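Local structure of putative NADPH:quinone reductase (Bacillus thuringiensis, 3GMS) at residues E69-V74 against T121-Y126; P114-D119 against L290-Q295; N128-W133 against E282-L287. The protein probably catalyses the NADPH-dependent reduction of quinones, as a member of the medium-chain dehydrogenase/reductase superfamily with a GroES-like and a Rossmann-type domain. All blocks are in the same frame, centred on the assembly; numbering follows the deposited sequence. Where two conformers were deposited one is given.

Contact 1: E69-V74 against T121-Y126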
# COMPACT_ATOMS: atom_id res chain seq x y z
N GLU A 69 -4.66 -4.03 -6.58
CA GLU A 69 -5.44 -4.82 -5.61
C GLU A 69 -6.96 -4.73 -5.79
O GLU A 69 -7.47 -3.98 -6.63
CB GLU A 69 -4.99 -4.56 -4.17
CG GLU A 69 -5.38 -3.25 -3.61
CD GLU A 69 -4.99 -3.09 -2.14
OE1 GLU A 69 -4.47 -2.02 -1.83
OE2 GLU A 69 -5.24 -3.98 -1.28
N GLY A 70 -7.67 -5.50 -4.98
CA GLY A 70 -9.13 -5.57 -5.02
C GLY A 70 -9.62 -6.99 -4.76
O GLY A 70 -8.81 -7.93 -4.65
N VAL A 71 -10.94 -7.14 -4.69
CA VAL A 71 -11.54 -8.42 -4.33
C VAL A 71 -12.56 -8.78 -5.41
O VAL A 71 -13.16 -7.90 -6.02
CB VAL A 71 -12.23 -8.28 -2.96
CG1 VAL A 71 -13.38 -7.27 -3.04
CG2 VAL A 71 -12.74 -9.64 -2.45
N GLY A 72 -12.74 -10.08 -5.64
CA GLY A 72 -13.75 -10.54 -6.61
C GLY A 72 -14.14 -11.99 -6.33
O GLY A 72 -13.71 -12.56 -5.31
N ILE A 73 -14.94 -12.55 -7.24
CA ILE A 73 -15.46 -13.93 -7.12
C ILE A 73 -14.87 -14.79 -8.22
O ILE A 73 -14.92 -14.41 -9.37
CB ILE A 73 -17.01 -13.95 -7.30
CG1 ILE A 73 -17.68 -13.06 -6.26
CG2 ILE A 73 -17.55 -15.41 -7.28
CD1 ILE A 73 -17.40 -13.52 -4.87
N VAL A 74 -14.32 -15.95 -7.85
CA VAL A 74 -13.76 -16.85 -8.83
C VAL A 74 -14.90 -17.39 -9.66
O VAL A 74 -15.87 -17.91 -9.09
CB VAL A 74 -13.06 -18.05 -8.15
CG1 VAL A 74 -12.51 -19.04 -9.19
CG2 VAL A 74 -11.95 -17.60 -7.21
N THR A 121 -13.21 -3.66 3.00
CA THR A 121 -12.08 -3.99 3.84
C THR A 121 -11.14 -4.92 3.07
O THR A 121 -9.93 -4.70 3.03
CB THR A 121 -12.59 -4.63 5.16
OG1 THR A 121 -13.39 -3.66 5.83
CG2 THR A 121 -11.41 -5.04 6.06
N ALA A 122 -11.70 -5.99 2.46
CA ALA A 122 -10.88 -6.92 1.70
C ALA A 122 -10.10 -6.24 0.57
O ALA A 122 -8.92 -6.55 0.30
CB ALA A 122 -11.77 -8.05 1.12
N ALA A 123 -10.74 -5.27 -0.06
CA ALA A 123 -10.14 -4.59 -1.18
C ALA A 123 -8.91 -3.74 -0.79
O ALA A 123 -8.24 -3.15 -1.67
CB ALA A 123 -11.23 -3.71 -1.87
N GLN A 124 -8.67 -3.60 0.52
CA GLN A 124 -7.56 -2.79 1.04
C GLN A 124 -6.50 -3.62 1.74
O GLN A 124 -5.56 -3.06 2.36
CB GLN A 124 -8.10 -1.71 2.00
CG GLN A 124 -9.01 -0.67 1.37
CD GLN A 124 -9.51 0.26 2.45
OE1 GLN A 124 -8.77 1.13 2.90
NE2 GLN A 124 -10.71 0.02 2.95
N MET A 125 -6.60 -4.95 1.60
CA MET A 125 -5.79 -5.87 2.40
C MET A 125 -4.30 -5.99 1.99
O MET A 125 -3.48 -6.41 2.79
CB MET A 125 -6.43 -7.27 2.39
CG MET A 125 -5.84 -8.35 3.38
SD MET A 125 -6.32 -8.08 5.13
CE MET A 125 -8.06 -8.24 5.00
N TYR A 126 -3.99 -5.62 0.75
CA TYR A 126 -2.69 -5.94 0.16
C TYR A 126 -1.65 -4.85 0.36
O TYR A 126 -0.79 -4.95 1.19
CB TYR A 126 -2.87 -6.29 -1.31
CG TYR A 126 -1.62 -6.59 -2.12
CD1 TYR A 126 -0.45 -7.15 -1.54
CD2 TYR A 126 -1.65 -6.39 -3.50
CE1 TYR A 126 0.66 -7.44 -2.34
CE2 TYR A 126 -0.56 -6.69 -4.31
CZ TYR A 126 0.59 -7.22 -3.72
OH TYR A 126 1.69 -7.51 -4.51
O HOH W 1 -3.85 -1.60 0.70
O HOH W 2 -6.98 -6.18 -1.96
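Glu-69 and Gly-70 lie in a G-x-E-x-x-G run resembling the medium-chain dehydrogenase signature in the GroES-like domain, Glu-69 being its E, and here that run enters strand 71-77 and packs against the type I turn from Ala-122 to Met-125. The two backbones come closest at Gly-70 and Ala-123, with their CA atoms 4.1 Å apart. The phi of Gly-70, 143°, suits a residue without a side chain, since a beta carbon here would collide with the carbonyl oxygen of Glu-69.

The polar part of the contact is the carboxylate of Glu-69. Its chi1 of 73° puts CG between the backbone N and the carbonyl carbon; beyond CG the chain is extended, and the carboxylate reaches the turn. There OE2 accepts a hydrogen bond from Tyr-126 N at 2.9 Å, on its syn side but well out of the carboxylate plane. The same OE2 sits 3.1 Å from Ala-123 O, a pair of acceptors with no bond between them. One water donates to Glu-69 OE2 and to Ala-122 O and accepts from Gly-70 N, tying both segments together. A second water lies between Glu-69 OE1 and Gln-124 O, while OE1 also takes a hydrogen bond from Asn-45 ND2.

The ring of Tyr-126 receives Glu-69 CB at its edge, in plane, and its plane stands nearly perpendicular to the carboxylate; its hydroxyl bonds to Asn-272. On the strand side the packing turns apolar, and Leu-91 covers Val-71 and Met-125. Val-71 straddles two alanines: its CG2 rests 4.0 Å from Ala-122 CB, and its CG1 lies 4.3 Å from Ala-123 CB.

Contact 2: P114-D119 against L290-Q295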
# COMPACT_ATOMS: atom_id res chain seq x y z
N PRO A 114 -12.41 -14.61 4.02
CA PRO A 114 -13.51 -15.25 4.80
C PRO A 114 -14.78 -14.40 4.76
O PRO A 114 -14.72 -13.20 4.51
CB PRO A 114 -12.93 -15.32 6.22
CG PRO A 114 -12.00 -14.17 6.31
CD PRO A 114 -11.40 -14.02 4.91
N ASP A 115 -15.94 -15.03 5.00
CA ASP A 115 -17.23 -14.34 4.95
C ASP A 115 -17.33 -13.17 5.94
O ASP A 115 -18.07 -12.20 5.71
CB ASP A 115 -18.36 -15.35 5.22
CG ASP A 115 -18.47 -16.41 4.14
OD1 ASP A 115 -17.85 -16.28 3.06
OD2 ASP A 115 -19.18 -17.40 4.38
N SER A 116 -16.56 -13.27 7.01
CA SER A 116 -16.43 -12.25 8.06
C SER A 116 -15.98 -10.87 7.58
O SER A 116 -16.24 -9.87 8.24
CB SER A 116 -15.40 -12.75 9.08
OG SER A 116 -15.60 -12.15 10.33
N ILE A 117 -15.27 -10.82 6.46
CA ILE A 117 -14.64 -9.57 6.00
C ILE A 117 -15.38 -8.97 4.81
O ILE A 117 -15.58 -9.63 3.81
CB ILE A 117 -13.15 -9.82 5.68
CG1 ILE A 117 -12.43 -10.24 6.98
CG2 ILE A 117 -12.53 -8.61 4.93
CD1 ILE A 117 -10.94 -10.27 6.92
N ASP A 118 -15.84 -7.73 4.95
CA ASP A 118 -16.64 -7.11 3.87
C ASP A 118 -15.73 -6.79 2.65
O ASP A 118 -14.50 -6.77 2.78
CB ASP A 118 -17.34 -5.83 4.35
CG ASP A 118 -16.36 -4.69 4.60
OD1 ASP A 118 -16.02 -3.95 3.64
OD2 ASP A 118 -15.93 -4.52 5.75
N ASP A 119 -16.34 -6.58 1.48
CA ASP A 119 -15.59 -6.33 0.23
C ASP A 119 -14.66 -5.11 0.32
O ASP A 119 -13.57 -5.11 -0.24
CB ASP A 119 -16.54 -6.03 -0.94
CG ASP A 119 -17.46 -7.19 -1.28
OD1 ASP A 119 -17.15 -8.36 -0.99
OD2 ASP A 119 -18.51 -6.90 -1.85
N LEU A 290 -5.80 -10.53 12.05
CA LEU A 290 -5.70 -9.22 12.71
C LEU A 290 -6.93 -8.34 12.42
O LEU A 290 -7.45 -7.65 13.32
CB LEU A 290 -4.43 -8.47 12.32
CG LEU A 290 -3.11 -9.03 12.88
CD1 LEU A 290 -1.91 -8.30 12.29
CD2 LEU A 290 -3.10 -9.02 14.43
N VAL A 291 -7.40 -8.40 11.19
CA VAL A 291 -8.63 -7.69 10.82
C VAL A 291 -9.85 -8.33 11.50
O VAL A 291 -10.68 -7.62 12.07
CB VAL A 291 -8.83 -7.63 9.29
CG1 VAL A 291 -10.18 -6.93 8.93
CG2 VAL A 291 -7.68 -6.84 8.66
N GLU A 292 -9.94 -9.66 11.45
CA GLU A 292 -11.08 -10.36 12.08
C GLU A 292 -11.18 -10.04 13.56
O GLU A 292 -12.28 -9.83 14.07
CB GLU A 292 -10.94 -11.85 11.92
CG GLU A 292 -11.37 -12.37 10.61
CD GLU A 292 -11.00 -13.83 10.44
OE1 GLU A 292 -9.96 -14.27 11.00
OE2 GLU A 292 -11.74 -14.52 9.74
N ASN A 293 -10.03 -9.99 14.24
CA ASN A 293 -9.97 -9.74 15.69
C ASN A 293 -10.10 -8.27 16.02
O ASN A 293 -9.98 -7.89 17.18
CB ASN A 293 -8.66 -10.25 16.30
CG ASN A 293 -8.51 -11.75 16.20
OD1 ASN A 293 -9.44 -12.46 15.80
ND2 ASN A 293 -7.31 -12.24 16.51
N GLU A 294 -10.30 -7.44 15.00
CA GLU A 294 -10.38 -5.99 15.19
C GLU A 294 -9.12 -5.29 15.76
O GLU A 294 -9.21 -4.19 16.30
CB GLU A 294 -11.67 -5.64 15.97
CG GLU A 294 -12.93 -5.95 15.13
CD GLU A 294 -14.25 -5.67 15.85
OE1 GLU A 294 -14.35 -5.89 17.08
OE2 GLU A 294 -15.22 -5.26 15.17
N GLN A 295 -7.95 -5.90 15.57
CA GLN A 295 -6.66 -5.28 15.94
C GLN A 295 -6.19 -4.33 14.86
O GLN A 295 -5.46 -3.36 15.11
CB GLN A 295 -5.62 -6.36 16.18
CG GLN A 295 -5.94 -7.22 17.39
CD GLN A 295 -5.07 -8.42 17.47
OE1 GLN A 295 -5.45 -9.49 17.03
NE2 GLN A 295 -3.87 -8.25 18.00
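Ser-116 and Glu-292 mark the closest approach of the two backbones, their CA atoms still 7.0 Å apart, and side chains alone bridge the gap. The loop 114-119 folds into a type I turn from Pro-114 to Ile-117, closed by Ile-117 N bonding back to Pro-114 O. It then runs into helix 119-122, where Asp-118 is the N-cap: its OD2 bonds to Thr-121 OG1, and its OD1 makes a weak bond to Phe-120 N. Facing it is the last turn of helix 277-292, which stops in a Schellman motif. Glu-294 takes the positive phi (62°), Gln-295 N reaches Leu-290 O at 2.9 Å, and Glu-294 N reaches Val-291 O.

On the inner side the contact is aliphatic. Ile-117 CD1 touches Val-291 CG1 at 4.0 Å, the two side chains crossing at about a right angle, and Met-125 packs on both. Towards the surface Glu-292 takes over. Its CG lies anti to the carbonyl carbon (chi1 -81°), the chain beyond is extended, and OE2 comes within 3.5 Å of Pro-114 CG, a contact with carbon, the two side chains running obliquely to each other. Ser-116 CB is 4.1 Å from the same OE2. Ser-116 was deposited in two conformers, and both it and Glu-292 touch a crystal neighbour, which may influence this outer edge.

The type I turn before the N-cap thus packs on the last helical turn before the Schellman motif: the loop after strand 110-112 meets the end of helix 277-292, beyond which the chain rejoins the same mixed sheet at strand 301-306.

Contact 3: N128-W133 against E282-L287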
# COMPACT_ATOMS: atom_id res chain seq x y z
N ASN A 128 -0.99 -1.50 1.43
CA ASN A 128 -0.63 -0.83 2.68
C ASN A 128 -0.40 -1.79 3.88
O ASN A 128 0.64 -1.61 4.57
CB ASN A 128 -1.60 0.32 2.98
CG ASN A 128 -1.51 1.39 1.93
OD1 ASN A 128 -0.40 1.72 1.51
ND2 ASN A 128 -2.64 1.90 1.45
N PRO A 129 -1.28 -2.78 4.11
CA PRO A 129 -1.07 -3.66 5.26
C PRO A 129 0.15 -4.53 5.09
O PRO A 129 0.94 -4.66 6.03
CB PRO A 129 -2.37 -4.51 5.32
CG PRO A 129 -3.38 -3.66 4.68
CD PRO A 129 -2.63 -2.99 3.53
N LEU A 130 0.32 -5.15 3.91
CA LEU A 130 1.51 -5.96 3.72
C LEU A 130 2.84 -5.17 3.84
O LEU A 130 3.77 -5.65 4.47
CB LEU A 130 1.44 -6.75 2.43
CG LEU A 130 2.42 -7.88 2.25
CD1 LEU A 130 2.28 -8.98 3.30
CD2 LEU A 130 2.18 -8.44 0.84
N THR A 131 2.89 -3.97 3.27
CA THR A 131 4.04 -3.08 3.41
C THR A 131 4.31 -2.70 4.87
O THR A 131 5.48 -2.81 5.36
CB THR A 131 3.90 -1.81 2.53
OG1 THR A 131 3.84 -2.20 1.15
CG2 THR A 131 5.14 -0.90 2.70
N ALA A 132 3.26 -2.31 5.58
CA ALA A 132 3.42 -1.93 6.98
C ALA A 132 3.89 -3.15 7.82
O ALA A 132 4.82 -3.03 8.61
CB ALA A 132 2.11 -1.31 7.55
N TRP A 133 3.26 -4.31 7.61
CA TRP A 133 3.58 -5.52 8.37
C TRP A 133 5.00 -6.03 8.14
O TRP A 133 5.73 -6.37 9.10
CB TRP A 133 2.63 -6.65 8.01
CG TRP A 133 2.96 -7.96 8.74
CD1 TRP A 133 3.57 -9.05 8.22
CD2 TRP A 133 2.70 -8.26 10.11
NE1 TRP A 133 3.68 -10.05 9.18
CE2 TRP A 133 3.16 -9.58 10.35
CE3 TRP A 133 2.09 -7.56 11.16
CZ2 TRP A 133 3.06 -10.20 11.61
CZ3 TRP A 133 1.97 -8.19 12.42
CH2 TRP A 133 2.46 -9.50 12.62
N GLU A 282 0.74 -17.40 4.08
CA GLU A 282 0.71 -17.41 5.54
C GLU A 282 0.67 -16.01 6.10
O GLU A 282 0.00 -15.74 7.11
CB GLU A 282 1.96 -18.09 6.06
CG GLU A 282 1.82 -19.56 6.02
CD GLU A 282 0.84 -20.00 7.09
OE1 GLU A 282 1.22 -19.94 8.27
OE2 GLU A 282 -0.31 -20.33 6.73
N THR A 283 1.38 -15.11 5.44
CA THR A 283 1.41 -13.71 5.89
C THR A 283 0.02 -13.08 5.71
O THR A 283 -0.45 -12.34 6.59
CB THR A 283 2.50 -12.91 5.13
OG1 THR A 283 3.77 -13.54 5.34
CG2 THR A 283 2.61 -11.47 5.63
N PHE A 284 -0.64 -13.38 4.60
CA PHE A 284 -2.01 -12.88 4.42
C PHE A 284 -2.95 -13.50 5.46
O PHE A 284 -3.83 -12.82 5.98
CB PHE A 284 -2.54 -13.13 3.02
CG PHE A 284 -2.24 -12.01 2.07
CD1 PHE A 284 -1.12 -12.06 1.29
CD2 PHE A 284 -3.07 -10.88 2.04
CE1 PHE A 284 -0.83 -10.98 0.40
CE2 PHE A 284 -2.81 -9.82 1.15
CZ PHE A 284 -1.67 -9.88 0.34
N ARG A 285 -2.74 -14.78 5.79
CA ARG A 285 -3.63 -15.39 6.79
C ARG A 285 -3.53 -14.66 8.10
O ARG A 285 -4.53 -14.52 8.81
CB ARG A 285 -3.34 -16.90 6.95
CG ARG A 285 -4.08 -17.70 5.92
CD ARG A 285 -4.04 -19.22 6.22
NE ARG A 285 -2.75 -19.75 5.83
CZ ARG A 285 -2.42 -20.07 4.57
NH1 ARG A 285 -3.30 -19.94 3.57
NH2 ARG A 285 -1.21 -20.52 4.31
N HIS A 286 -2.34 -14.16 8.38
CA HIS A 286 -2.09 -13.40 9.56
C HIS A 286 -2.75 -12.04 9.60
O HIS A 286 -3.35 -11.67 10.63
CB HIS A 286 -0.59 -13.25 9.86
CG HIS A 286 -0.36 -12.67 11.22
ND1 HIS A 286 -0.67 -13.35 12.38
CD2 HIS A 286 0.03 -11.43 11.61
CE1 HIS A 286 -0.42 -12.59 13.42
NE2 HIS A 286 0.00 -11.42 12.98
N LEU A 287 -2.64 -11.30 8.50
CA LEU A 287 -3.31 -9.99 8.41
C LEU A 287 -4.82 -10.18 8.53
O LEU A 287 -5.47 -9.42 9.23
CB LEU A 287 -2.99 -9.32 7.06
CG LEU A 287 -1.53 -8.93 6.81
CD1 LEU A 287 -1.39 -8.56 5.32
CD2 LEU A 287 -1.18 -7.76 7.65
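Trp-133 presents one face of its indole to His-286, whose CD2 sits 3.1 Å above the plane, offset toward the rim. The two rings are neither stacked nor edge-to-face: their planes meet at 43°, and His-286 NE2 comes within 3.1 Å of Trp-133 CH2. Thr-283 CG2 approaches the indole obliquely, 3.7 Å from CD1, as does Leu-287 CD2, which also touches Trp-133 CB.

The first torsion sets CG of Trp-133 anti to its backbone N (chi1 178°), and CG of His-286 likewise. Leu-130 packs beside them: its CD2 lies 4.0 Å from Phe-284 CE1, again obliquely to the ring, while its CD1 presses on Thr-283 CG2 at 3.4 Å, tighter than usual for two carbons. Leu-287 completes the seam over Pro-129. The axes of segments 128-133 and 282-287 pass 10.8 Å apart at their closest, with 103° between their N-to-C directions.

Thr-283 OG1 bonds within its own helix, to Lys-279 O. Between the helices, shape and aromatic contact hold the crossing, without any hydrogen bond or salt bridge.

Contacts 1 and 3 are buried, whereas contact 2 lies at the surface, its centre about 18 Å from the centre of the chain. Contacts 2 and 3 share helix 277-292, taking its C-terminal end and its middle; Leu-290 CD1 meets Trp-133 CZ3 between them. Contact 1 lies against both: Met-125 touches Val-291 of one and Leu-287 of the other, and Tyr-126 CD1 reaches Phe-284 CZ at 3.5 Å. The chemistry follows position. Contact 1 buries a carboxylate bonded by a backbone N-H, waters and Asn-45. Contact 3 is a helix crossing of mainly aliphatic side chains with one oblique Trp-His pair. Contact 2 grades from aliphatic inside to a carboxylate at its outer side.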